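Local coordinates for protein cellulose hydrolase (Bacillus licheniformis, PDB 4YZT) that hydrolyses beta-1,4-glucosidic bonds within cellulose chains, as an endoglucanase of glycoside hydrolase family 5, and binds cellotetraose in its active-site cleft, at residues P74-S79 and S119-S124; L113-D118 and G138-Q143; E132-L137 and R176-I181; Q143-F148 and L155-V160. All coordinates share one frame; numbering follows the deposited sequence.

All four interactions belong to the glycoside hydrolase family 5 barrel. Interactions 2, 3 and 4 share helix 130-147, which faces strand 110-114 in interaction 2, helix 168-184 in interaction 3 and strand 155-158 in interaction 4. Interaction 1 joins the loop after strand 70-73 to helix 118-123, near the glucan site, its centre about 8 Å from that of interaction 2. Interactions 2 and 4 have centres about 7 Å apart and reach neighbouring strands. Along the chain, the segments of interactions 1 and 2 alternate, as do those of 2 and 3. Interaction 1 closes before 3 and 4 open, and 4 is nested within 3. Together they link the sugar-binding loops to the outer helices.

Interaction 1: P74-S79 and S119-S124; sequences PVTWDS and SWLWIS
Leu121 makes the apolar part of this contact, through one methyl group. Its CD1 lies against Thr76 CG2 at 3.6 Å and against Asp78 CB at 3.7 Å. Both of these side chains cross Leu121 at about a right angle. In Thr76, OG1 sits beside the backbone N and anti to the carbonyl carbon (chi1 -61°), and the methyl CG2 is then anti to the backbone N and turned to Leu121. OG1 is hydrogen-bonded to Asp42 O and to His117 N.

The polar part is a close approach without a hydrogen bond. Asp78 OD1 comes to 3.3 Å from Trp122 CD1, while its distance to Trp122 NE1 is 4.0 Å. The carboxylate and the indole slide past each other in opposite directions, with their planes 24° apart. The indole N-H is used by Asp118 OD2 instead. Asp118 also bonds Trp77 N through OD1, and so ties both segments together. Trp122 packs further on Thr133 and Leu137 and makes a cation-pi contact with Lys136.

The arrangement joins the loop that follows strand 70-73 to the short helix 118-123 that follows strand 110-114. In a TIM barrel the loops at the C-terminal ends of the strands surround the active site. The side chain of Thr76 is about 8 Å from a bound glucose, which places this contact close to the glucan-binding site.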
# COMPACT_ATOMS: atom_id res chain seq x y z
N PRO A 74 4.86 -6.54 12.07
CA PRO A 74 3.61 -7.10 12.59
C PRO A 74 3.81 -8.56 12.98
O PRO A 74 4.46 -9.31 12.25
CB PRO A 74 2.62 -6.95 11.43
CG PRO A 74 3.42 -6.74 10.23
CD PRO A 74 4.72 -6.09 10.67
N VAL A 75 3.25 -8.94 14.13
CA VAL A 75 3.36 -10.32 14.60
C VAL A 75 2.00 -10.83 15.07
O VAL A 75 1.34 -10.20 15.90
CB VAL A 75 4.37 -10.46 15.75
CG1 VAL A 75 4.39 -11.90 16.27
CG2 VAL A 75 5.76 -10.02 15.31
N THR A 76 1.59 -11.96 14.52
CA THR A 76 0.38 -12.62 14.97
C THR A 76 0.80 -13.75 15.91
O THR A 76 1.50 -14.68 15.51
CB THR A 76 -0.44 -13.14 13.78
OG1 THR A 76 -0.81 -12.03 12.95
CG2 THR A 76 -1.70 -13.88 14.25
N TRP A 77 0.39 -13.63 17.17
CA TRP A 77 0.87 -14.54 18.22
C TRP A 77 0.00 -15.80 18.36
O TRP A 77 0.48 -16.83 18.83
CB TRP A 77 0.95 -13.80 19.57
CG TRP A 77 1.93 -12.62 19.50
CD1 TRP A 77 1.66 -11.35 19.05
CD2 TRP A 77 3.31 -12.62 19.87
NE1 TRP A 77 2.79 -10.58 19.11
CE2 TRP A 77 3.82 -11.33 19.61
CE3 TRP A 77 4.18 -13.60 20.37
CZ2 TRP A 77 5.15 -10.98 19.86
CZ3 TRP A 77 5.50 -13.25 20.62
CH2 TRP A 77 5.97 -11.96 20.37
N ASP A 78 -1.25 -15.68 17.92
CA ASP A 78 -2.32 -16.70 18.08
C ASP A 78 -1.91 -18.17 18.20
O ASP A 78 -2.05 -18.78 19.27
CB ASP A 78 -3.29 -16.55 16.90
CG ASP A 78 -4.50 -17.47 17.01
OD1 ASP A 78 -5.15 -17.49 18.07
OD2 ASP A 78 -4.80 -18.16 16.01
N SER A 79 -1.39 -18.77 17.13
CA SER A 79 -1.15 -20.21 17.13
C SER A 79 0.01 -20.59 18.05
O SER A 79 0.21 -21.77 18.34
CB SER A 79 -0.89 -20.73 15.71
OG SER A 79 0.45 -20.50 15.30
N SER A 119 -6.05 -9.60 16.74
CA SER A 119 -7.18 -8.66 16.88
C SER A 119 -8.52 -9.30 16.51
O SER A 119 -9.50 -9.18 17.25
CB SER A 119 -6.95 -7.41 16.04
OG SER A 119 -6.95 -7.73 14.65
N TRP A 120 -8.57 -10.00 15.38
CA TRP A 120 -9.82 -10.64 14.96
C TRP A 120 -9.81 -12.14 15.19
O TRP A 120 -10.86 -12.76 15.27
CB TRP A 120 -10.13 -10.32 13.49
CG TRP A 120 -9.03 -10.62 12.53
CD1 TRP A 120 -8.05 -9.76 12.11
CD2 TRP A 120 -8.79 -11.87 11.85
NE1 TRP A 120 -7.21 -10.40 11.22
CE2 TRP A 120 -7.64 -11.69 11.04
CE3 TRP A 120 -9.42 -13.12 11.86
CZ2 TRP A 120 -7.11 -12.71 10.24
CZ3 TRP A 120 -8.89 -14.14 11.06
CH2 TRP A 120 -7.76 -13.92 10.26
N LEU A 121 -8.63 -12.74 15.33
CA LEU A 121 -8.58 -14.17 15.64
C LEU A 121 -9.15 -14.48 17.04
O LEU A 121 -9.87 -15.47 17.21
CB LEU A 121 -7.15 -14.70 15.52
CG LEU A 121 -6.63 -14.85 14.08
CD1 LEU A 121 -5.12 -14.96 14.08
CD2 LEU A 121 -7.27 -16.06 13.40
N TRP A 122 -8.86 -13.65 18.04
CA TRP A 122 -9.43 -13.90 19.36
C TRP A 122 -9.68 -12.67 20.25
O TRP A 122 -10.53 -12.73 21.15
CB TRP A 122 -8.54 -14.90 20.13
CG TRP A 122 -7.11 -14.44 20.37
CD1 TRP A 122 -6.04 -14.62 19.54
CD2 TRP A 122 -6.62 -13.76 21.52
NE1 TRP A 122 -4.91 -14.07 20.10
CE2 TRP A 122 -5.23 -13.55 21.32
CE3 TRP A 122 -7.20 -13.31 22.71
CZ2 TRP A 122 -4.43 -12.89 22.27
CZ3 TRP A 122 -6.39 -12.66 23.66
CH2 TRP A 122 -5.03 -12.46 23.42
N ILE A 123 -8.98 -11.56 20.01
CA ILE A 123 -9.15 -10.40 20.89
C ILE A 123 -10.56 -9.79 20.75
O ILE A 123 -11.10 -9.22 21.71
CB ILE A 123 -8.06 -9.34 20.62
CG1 ILE A 123 -6.68 -9.93 20.92
CG2 ILE A 123 -8.26 -8.10 21.50
CD1 ILE A 123 -5.53 -8.99 20.61
N SER A 124 -11.19 -9.96 19.59
CA SER A 124 -12.53 -9.38 19.37
C SER A 124 -13.63 -10.11 20.17
O SER A 124 -14.80 -9.72 20.14
CB SER A 124 -12.87 -9.38 17.88
OG SER A 124 -12.81 -10.69 17.36

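Interaction 2: L113-D118 and G138-Q143; sequences LNIHHD and GKVWKQ. With BGC (beta-D-glucopyranose), chain B; BGC (beta-D-glucopyranose), chain C.
Ile115 and Trp141 are the closest backbone pair, with CA atoms 8.7 Å apart where strand 110-114 and the residues after it pass helix 130-147. CG1 of Ile115 is anti to its carbonyl carbon, and the extended chain carries CD1 across to the indole. This methyl carbon sits over one face of the indole, 3.8 Å from the centroid of the five-membered ring of Trp141 and 27° off the ring normal. It is a CH-pi contact, displaced toward NE1. The same CD1 also touches Val140 CG1 at 3.9 Å. Trp141 NE1 is hydrogen-bonded to Ile159 O, which probably helps fix the turn of the indole. Leu113 O lies near the ring plane, at the CH2 edge.

This is strand-to-helix packing of a TIM barrel, with the helix outside and the strand inside. Past Ile115 the chain turns to the sugar. Asn114 ND2 donates to His116 ND1 at 3.1 Å (N-H...N angle 160°), and it lies in the imidazole plane. On the other side of the ring, His116 NE2 is hydrogen-bonded to O3 of the chain B glucose, also at 3.1 Å and nearly straight at 171°. His116 is thus held at both nitrogens. With an alanine here, O3 of the glucose would probably lose this partner, and Asn114 ND2 its ring acceptor. His116 CD2 lies over the middle of the His117 ring, 3.3 Å above its plane. His117 CE1 in turn comes within 3.3 Å of O3 of the chain B glucose, and Asn161 and Glu271 also bond the bound glucan.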
# COMPACT_ATOMS: atom_id res chain seq x y z
N LEU A 113 7.15 -3.15 17.19
CA LEU A 113 6.74 -4.54 17.39
C LEU A 113 5.31 -4.55 17.92
O LEU A 113 5.00 -3.79 18.84
CB LEU A 113 7.69 -5.25 18.37
CG LEU A 113 7.37 -6.69 18.79
CD1 LEU A 113 7.53 -7.68 17.64
CD2 LEU A 113 8.24 -7.11 19.98
N ASN A 114 4.43 -5.38 17.34
CA ASN A 114 3.03 -5.34 17.79
C ASN A 114 2.40 -6.69 18.06
O ASN A 114 3.08 -7.72 18.06
CB ASN A 114 2.17 -4.55 16.77
CG ASN A 114 1.77 -5.35 15.52
OD1 ASN A 114 1.98 -6.57 15.40
ND2 ASN A 114 1.14 -4.66 14.57
N ILE A 115 1.10 -6.65 18.34
CA ILE A 115 0.21 -7.80 18.26
C ILE A 115 -0.72 -7.52 17.07
O ILE A 115 -1.39 -6.49 17.04
CB ILE A 115 -0.60 -8.00 19.56
CG1 ILE A 115 0.34 -8.35 20.73
CG2 ILE A 115 -1.70 -9.06 19.37
CD1 ILE A 115 -0.40 -8.72 22.03
N HIS A 116 -0.77 -8.42 16.09
CA HIS A 116 -1.43 -8.09 14.84
C HIS A 116 -2.78 -8.80 14.64
O HIS A 116 -3.81 -8.35 15.17
CB HIS A 116 -0.47 -8.37 13.66
CG HIS A 116 -0.75 -7.51 12.45
ND1 HIS A 116 -0.43 -6.17 12.40
CD2 HIS A 116 -1.37 -7.79 11.28
CE1 HIS A 116 -0.80 -5.68 11.23
NE2 HIS A 116 -1.37 -6.64 10.53
N HIS A 117 -2.81 -9.91 13.90
CA HIS A 117 -4.10 -10.50 13.52
C HIS A 117 -4.81 -11.23 14.66
O HIS A 117 -5.96 -11.66 14.51
CB HIS A 117 -3.94 -11.41 12.31
CG HIS A 117 -3.72 -10.66 11.03
ND1 HIS A 117 -4.39 -9.49 10.74
CD2 HIS A 117 -2.90 -10.90 9.99
CE1 HIS A 117 -3.99 -9.05 9.56
NE2 HIS A 117 -3.09 -9.88 9.08
N ASP A 118 -4.14 -11.34 15.81
CA ASP A 118 -4.83 -11.69 17.05
C ASP A 118 -6.08 -10.83 17.26
O ASP A 118 -7.06 -11.28 17.87
CB ASP A 118 -3.90 -11.52 18.23
CG ASP A 118 -2.62 -12.28 18.05
OD1 ASP A 118 -1.67 -11.72 17.45
OD2 ASP A 118 -2.58 -13.45 18.50
N GLY A 138 -3.47 -9.54 28.75
CA GLY A 138 -2.53 -9.10 29.77
C GLY A 138 -1.38 -10.08 29.96
O GLY A 138 -0.21 -9.68 30.05
N LYS A 139 -1.69 -11.37 30.01
CA LYS A 139 -0.64 -12.36 30.23
C LYS A 139 0.27 -12.48 29.00
O LYS A 139 1.47 -12.72 29.14
CB LYS A 139 -1.25 -13.71 30.60
CG LYS A 139 -1.84 -13.72 32.02
CD LYS A 139 -2.60 -14.99 32.35
CE LYS A 139 -3.16 -14.97 33.79
NZ LYS A 139 -4.23 -16.02 34.00
N VAL A 140 -0.30 -12.28 27.81
CA VAL A 140 0.49 -12.25 26.59
C VAL A 140 1.41 -11.02 26.57
O VAL A 140 2.60 -11.15 26.31
CB VAL A 140 -0.42 -12.25 25.33
CG1 VAL A 140 0.39 -12.00 24.04
CG2 VAL A 140 -1.20 -13.57 25.24
N TRP A 141 0.87 -9.84 26.88
CA TRP A 141 1.69 -8.63 26.82
C TRP A 141 2.76 -8.63 27.91
O TRP A 141 3.86 -8.14 27.67
CB TRP A 141 0.83 -7.35 26.90
CG TRP A 141 0.76 -6.64 25.58
CD1 TRP A 141 -0.36 -6.38 24.84
CD2 TRP A 141 1.87 -6.15 24.81
NE1 TRP A 141 -0.01 -5.74 23.66
CE2 TRP A 141 1.36 -5.60 23.62
CE3 TRP A 141 3.26 -6.14 25.01
CZ2 TRP A 141 2.18 -5.02 22.64
CZ3 TRP A 141 4.07 -5.57 24.04
CH2 TRP A 141 3.53 -5.02 22.87
N LYS A 142 2.47 -9.18 29.09
CA LYS A 142 3.51 -9.22 30.13
C LYS A 142 4.67 -10.07 29.61
O LYS A 142 5.83 -9.70 29.79
CB LYS A 142 2.97 -9.77 31.46
CG LYS A 142 3.99 -9.66 32.60
CD LYS A 142 3.44 -10.24 33.91
CE LYS A 142 2.36 -9.36 34.51
N GLN A 143 4.38 -11.17 28.91
CA GLN A 143 5.46 -12.00 28.37
C GLN A 143 6.30 -11.29 27.31
O GLN A 143 7.54 -11.38 27.30
CB GLN A 143 4.88 -13.30 27.78
CG GLN A 143 4.40 -14.29 28.83
CD GLN A 143 3.81 -15.55 28.21
OE1 GLN A 143 4.54 -16.41 27.72
NE2 GLN A 143 2.48 -15.65 28.24
C2 BGC B . -4.21 -4.55 8.20
C3 BGC B . -3.31 -5.25 7.24
C4 BGC B . -3.95 -5.45 5.94
C5 BGC B . -4.38 -4.09 5.39
C6 BGC B . -4.98 -4.10 4.01
C1 BGC B . -4.59 -3.27 7.49
O1 BGC B . -5.12 -2.25 8.28
O2 BGC B . -3.51 -4.17 9.43
O3 BGC B . -2.78 -6.53 7.80
O4 BGC B . -3.00 -6.13 5.05
O5 BGC B . -5.38 -3.55 6.31
O6 BGC B . -6.21 -4.79 4.08
C2 BGC C . -2.69 -7.73 3.31
C3 BGC C . -3.30 -8.91 2.61
C4 BGC C . -3.68 -9.96 3.60
C5 BGC C . -4.60 -9.40 4.67
C6 BGC C . -4.92 -10.47 5.68
C1 BGC C . -3.62 -7.20 4.37
O2 BGC C . -2.36 -6.68 2.38
O3 BGC C . -2.36 -9.40 1.61
O4 BGC C . -4.38 -11.11 2.98
O5 BGC C . -4.00 -8.24 5.35
O6 BGC C . -5.94 -10.01 6.56

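Interaction 3: E132-L137 and R176-I181; sequences ETLDKL and REMLNI
Leu134, Leu137 and Met178 carry this contact, and no ring takes part. The one flat group at its border is the carboxylate of Glu177. The carboxylate makes no close contact with 132-137; the nearest approach of Glu177 is by the methylene CG, 4.5 Å from Leu134 CD2.

The two helix segments run roughly side by side in the same direction. Their axes come within 10.8 Å of each other and cross at -27°. Helix 130-147 and helix 168-184 are consecutive helices on the outside of the TIM barrel.

Met178 fills the space between them. CG of its side chain is anti to the carbonyl carbon, and the chain then bends at chi2 (-51°) and chi3 (112°). These bends lay the sulfur and the end methyl along helix 130-147. SD packs against Leu137 CG at 3.7 Å and is 3.8 Å from Leu137 O. One turn earlier, CE meets Leu134 CD1 at 3.7 Å, as the two side chains slide past each other in opposite directions. Met178 also packs on Trp141, and Leu137 on Trp122 and Leu174. Replacing Met178 by an alanine would probably open a gap between the helices and leave Leu134 and Leu137 without their main partner here.

No hydrogen bond or salt bridge crosses between the segments. The contact therefore depends on shape and on removing apolar groups from water, not on bond direction.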
# COMPACT_ATOMS: atom_id res chain seq x y z
N GLU A 132 -12.31 -12.91 30.57
CA GLU A 132 -11.38 -13.92 30.07
C GLU A 132 -10.38 -13.40 29.03
O GLU A 132 -9.20 -13.76 29.05
CB GLU A 132 -12.14 -15.10 29.48
CG GLU A 132 -12.39 -16.22 30.47
CD GLU A 132 -13.83 -16.68 30.42
OE1 GLU A 132 -14.63 -15.97 29.78
OE2 GLU A 132 -14.16 -17.71 31.05
N THR A 133 -10.87 -12.59 28.10
CA THR A 133 -10.05 -12.13 26.97
C THR A 133 -8.98 -11.15 27.43
O THR A 133 -7.81 -11.24 27.02
CB THR A 133 -10.93 -11.47 25.88
OG1 THR A 133 -11.96 -12.38 25.49
CG2 THR A 133 -10.08 -11.10 24.66
N LEU A 134 -9.39 -10.21 28.27
CA LEU A 134 -8.48 -9.19 28.78
C LEU A 134 -7.42 -9.81 29.69
O LEU A 134 -6.26 -9.40 29.66
CB LEU A 134 -9.25 -8.09 29.51
CG LEU A 134 -8.45 -6.87 29.97
CD1 LEU A 134 -7.91 -6.09 28.79
CD2 LEU A 134 -9.31 -5.98 30.88
N ASP A 135 -7.82 -10.80 30.50
CA ASP A 135 -6.88 -11.54 31.32
C ASP A 135 -5.83 -12.21 30.45
O ASP A 135 -4.64 -12.09 30.71
CB ASP A 135 -7.61 -12.59 32.17
CG ASP A 135 -6.64 -13.51 32.91
OD1 ASP A 135 -6.04 -13.06 33.91
OD2 ASP A 135 -6.50 -14.68 32.50
N LYS A 136 -6.28 -12.88 29.40
CA LYS A 136 -5.37 -13.52 28.45
C LYS A 136 -4.43 -12.52 27.74
O LYS A 136 -3.24 -12.77 27.62
CB LYS A 136 -6.18 -14.29 27.40
CG LYS A 136 -5.32 -14.90 26.28
CD LYS A 136 -6.17 -15.77 25.36
CE LYS A 136 -5.40 -16.19 24.12
NZ LYS A 136 -6.19 -17.04 23.23
N LEU A 137 -4.98 -11.40 27.26
CA LEU A 137 -4.16 -10.41 26.57
C LEU A 137 -3.09 -9.83 27.51
O LEU A 137 -1.93 -9.65 27.11
CB LEU A 137 -5.04 -9.30 25.99
CG LEU A 137 -4.37 -8.15 25.20
CD1 LEU A 137 -3.60 -8.67 23.99
CD2 LEU A 137 -5.40 -7.13 24.76
N ARG A 176 -5.16 1.19 28.62
CA ARG A 176 -4.68 1.54 29.95
C ARG A 176 -4.08 0.33 30.67
O ARG A 176 -3.04 0.43 31.31
CB ARG A 176 -5.82 2.15 30.78
CG ARG A 176 -5.40 2.55 32.20
CD ARG A 176 -6.47 3.35 32.94
NE ARG A 176 -7.76 2.66 33.02
CZ ARG A 176 -8.80 2.93 32.24
NH1 ARG A 176 -8.70 3.88 31.33
NH2 ARG A 176 -9.94 2.27 32.38
N GLU A 177 -4.76 -0.81 30.58
CA GLU A 177 -4.35 -2.00 31.31
C GLU A 177 -3.09 -2.61 30.74
O GLU A 177 -2.20 -3.03 31.49
CB GLU A 177 -5.48 -3.03 31.33
CG GLU A 177 -6.67 -2.61 32.16
CD GLU A 177 -6.36 -2.58 33.64
OE1 GLU A 177 -6.01 -3.65 34.18
OE2 GLU A 177 -6.46 -1.49 34.25
N MET A 178 -3.00 -2.66 29.42
CA MET A 178 -1.81 -3.20 28.77
C MET A 178 -0.62 -2.26 28.99
O MET A 178 0.49 -2.72 29.24
CB MET A 178 -2.05 -3.42 27.27
CG MET A 178 -3.13 -4.47 26.98
SD MET A 178 -2.87 -6.02 27.87
CE MET A 178 -4.24 -6.01 29.00
N LEU A 179 -0.86 -0.96 28.90
CA LEU A 179 0.21 0.01 29.18
C LEU A 179 0.72 -0.13 30.63
O LEU A 179 1.93 -0.10 30.87
CB LEU A 179 -0.26 1.43 28.91
CG LEU A 179 0.75 2.53 29.22
CD1 LEU A 179 1.93 2.46 28.24
CD2 LEU A 179 0.10 3.90 29.18
N ASN A 180 -0.19 -0.31 31.58
CA ASN A 180 0.19 -0.47 32.99
C ASN A 180 1.03 -1.73 33.19
O ASN A 180 2.02 -1.72 33.93
CB ASN A 180 -1.04 -0.52 33.90
CG ASN A 180 -1.67 0.85 34.12
OD1 ASN A 180 -1.05 1.87 33.81
ND2 ASN A 180 -2.89 0.88 34.64
N ILE A 181 0.65 -2.80 32.52
CA ILE A 181 1.44 -4.02 32.56
C ILE A 181 2.86 -3.78 32.02
O ILE A 181 3.84 -4.19 32.64
CB ILE A 181 0.75 -5.14 31.76
CG1 ILE A 181 -0.36 -5.76 32.62
CG2 ILE A 181 1.75 -6.19 31.29
CD1 ILE A 181 -1.37 -6.50 31.82

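Interaction 4: Q143-F148 and L155-V160; sequences QIAERF and LLFEIV
Phe148 and Phe157 both place CG anti to their own carbonyl carbon (chi1 -69° and -65°), while Leu155 has CG anti to its backbone N (chi1 177°). These torsions bring the three side chains together between the end of helix 130-147 and strand 155-158. This is an alpha-beta step of the TIM barrel. The helix lies on the outside and turns through a short loop into the next parallel strand.

The Phe157 ring reaches the helix with its far end. Its CZ meets Phe148 CB at 3.8 Å, and that CB lies at the ring edge, near the plane of the ring. CE2 of Phe157 reaches the helix backbone and comes to 4.0 Å from Ala145 CA. Its distance to Ala145 CB is 4.3 Å. The small side chain of Ala145 probably allows the ring to come this close. Beyond this contact, Phe157 meets the indole of Trp141 and packs on Ile182 of helix 168-184.

Leu155 works on the other aromatic side chain. Its CD2 touches Phe148 CD1 at 3.8 Å and Phe148 CB at 3.9 Å. The two side chains cross obliquely. The Phe148 ring itself leads on to Val97 and Thr101 of helix 91-105, and thus joins a third element to the packing.

All four touching residues are buried, and no hydrogen bond crosses between the segments. Phe148 is the first residue to leave helical geometry, but its N still bonds Ile144 O at 3.2 Å, and that oxygen also lies in plane at the edge of the Phe148 ring.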
# COMPACT_ATOMS: atom_id res chain seq x y z
N GLN A 143 4.38 -11.17 28.91
CA GLN A 143 5.46 -12.00 28.37
C GLN A 143 6.30 -11.29 27.31
O GLN A 143 7.54 -11.38 27.30
CB GLN A 143 4.88 -13.30 27.78
CG GLN A 143 4.40 -14.29 28.83
CD GLN A 143 3.81 -15.55 28.21
OE1 GLN A 143 4.54 -16.41 27.72
NE2 GLN A 143 2.48 -15.65 28.24
N ILE A 144 5.63 -10.57 26.40
CA ILE A 144 6.33 -9.82 25.37
C ILE A 144 7.16 -8.70 26.02
O ILE A 144 8.34 -8.53 25.70
CB ILE A 144 5.36 -9.23 24.34
CG1 ILE A 144 4.52 -10.35 23.72
CG2 ILE A 144 6.11 -8.48 23.23
CD1 ILE A 144 3.46 -9.84 22.74
N ALA A 145 6.56 -7.96 26.94
CA ALA A 145 7.26 -6.86 27.60
C ALA A 145 8.53 -7.32 28.32
O ALA A 145 9.57 -6.64 28.27
CB ALA A 145 6.34 -6.15 28.59
N GLU A 146 8.44 -8.46 28.99
CA GLU A 146 9.56 -8.98 29.75
C GLU A 146 10.71 -9.41 28.84
O GLU A 146 11.87 -9.10 29.13
CB GLU A 146 9.13 -10.16 30.63
CG GLU A 146 8.26 -9.81 31.82
CD GLU A 146 9.01 -9.23 32.99
OE1 GLU A 146 10.26 -9.16 32.96
OE2 GLU A 146 8.35 -8.84 33.98
N ARG A 147 10.40 -10.12 27.76
CA ARG A 147 11.43 -10.57 26.82
C ARG A 147 12.20 -9.39 26.22
O ARG A 147 13.42 -9.44 26.09
CB ARG A 147 10.82 -11.42 25.70
CG ARG A 147 11.82 -11.88 24.63
CD ARG A 147 13.00 -12.68 25.23
NE ARG A 147 12.65 -14.09 25.44
CZ ARG A 147 12.97 -15.07 24.61
NH1 ARG A 147 13.68 -14.82 23.52
NH2 ARG A 147 12.61 -16.31 24.88
N PHE A 148 11.48 -8.33 25.86
CA PHE A 148 12.09 -7.21 25.14
C PHE A 148 12.38 -6.01 26.04
O PHE A 148 12.69 -4.92 25.56
CB PHE A 148 11.17 -6.82 23.97
CG PHE A 148 11.11 -7.85 22.88
CD1 PHE A 148 12.02 -7.81 21.83
CD2 PHE A 148 10.17 -8.88 22.91
CE1 PHE A 148 11.99 -8.77 20.80
CE2 PHE A 148 10.13 -9.84 21.90
CZ PHE A 148 11.05 -9.79 20.84
N LEU A 155 13.34 0.53 20.03
CA LEU A 155 12.23 -0.41 19.90
C LEU A 155 10.98 0.15 20.58
O LEU A 155 11.02 0.52 21.76
CB LEU A 155 12.60 -1.79 20.47
CG LEU A 155 11.48 -2.86 20.46
CD1 LEU A 155 11.04 -3.26 19.04
CD2 LEU A 155 11.93 -4.08 21.25
N LEU A 156 9.90 0.22 19.82
CA LEU A 156 8.60 0.71 20.27
C LEU A 156 7.64 -0.47 20.38
O LEU A 156 7.73 -1.42 19.60
CB LEU A 156 8.03 1.76 19.30
CG LEU A 156 8.74 3.11 19.12
CD1 LEU A 156 9.92 2.99 18.18
CD2 LEU A 156 7.77 4.17 18.60
N PHE A 157 6.72 -0.42 21.34
CA PHE A 157 5.65 -1.43 21.42
C PHE A 157 4.33 -0.84 20.92
O PHE A 157 3.94 0.25 21.35
CB PHE A 157 5.42 -1.93 22.85
CG PHE A 157 6.57 -2.68 23.47
CD1 PHE A 157 7.57 -3.25 22.70
CD2 PHE A 157 6.64 -2.82 24.85
CE1 PHE A 157 8.63 -3.95 23.31
CE2 PHE A 157 7.69 -3.51 25.46
CZ PHE A 157 8.68 -4.07 24.69
N GLU A 158 3.64 -1.56 20.04
CA GLU A 158 2.29 -1.20 19.63
C GLU A 158 1.28 -2.21 20.20
O GLU A 158 1.32 -3.39 19.88
CB GLU A 158 2.18 -1.13 18.10
CG GLU A 158 0.75 -0.87 17.63
CD GLU A 158 0.61 -0.94 16.10
OE1 GLU A 158 1.57 -1.38 15.44
OE2 GLU A 158 -0.46 -0.57 15.58
N ILE A 159 0.39 -1.74 21.06
CA ILE A 159 -0.49 -2.63 21.83
C ILE A 159 -1.32 -3.62 20.99
O ILE A 159 -1.31 -4.83 21.28
CB ILE A 159 -1.45 -1.79 22.71
CG1 ILE A 159 -0.63 -0.91 23.66
CG2 ILE A 159 -2.38 -2.70 23.52
CD1 ILE A 159 0.33 -1.72 24.53
N VAL A 160 -2.03 -3.14 19.96
CA VAL A 160 -2.86 -4.02 19.13
C VAL A 160 -3.21 -3.38 17.77
O VAL A 160 -3.58 -2.21 17.69
CB VAL A 160 -4.18 -4.43 19.88
CG1 VAL A 160 -5.04 -3.20 20.23
CG2 VAL A 160 -5.00 -5.43 19.07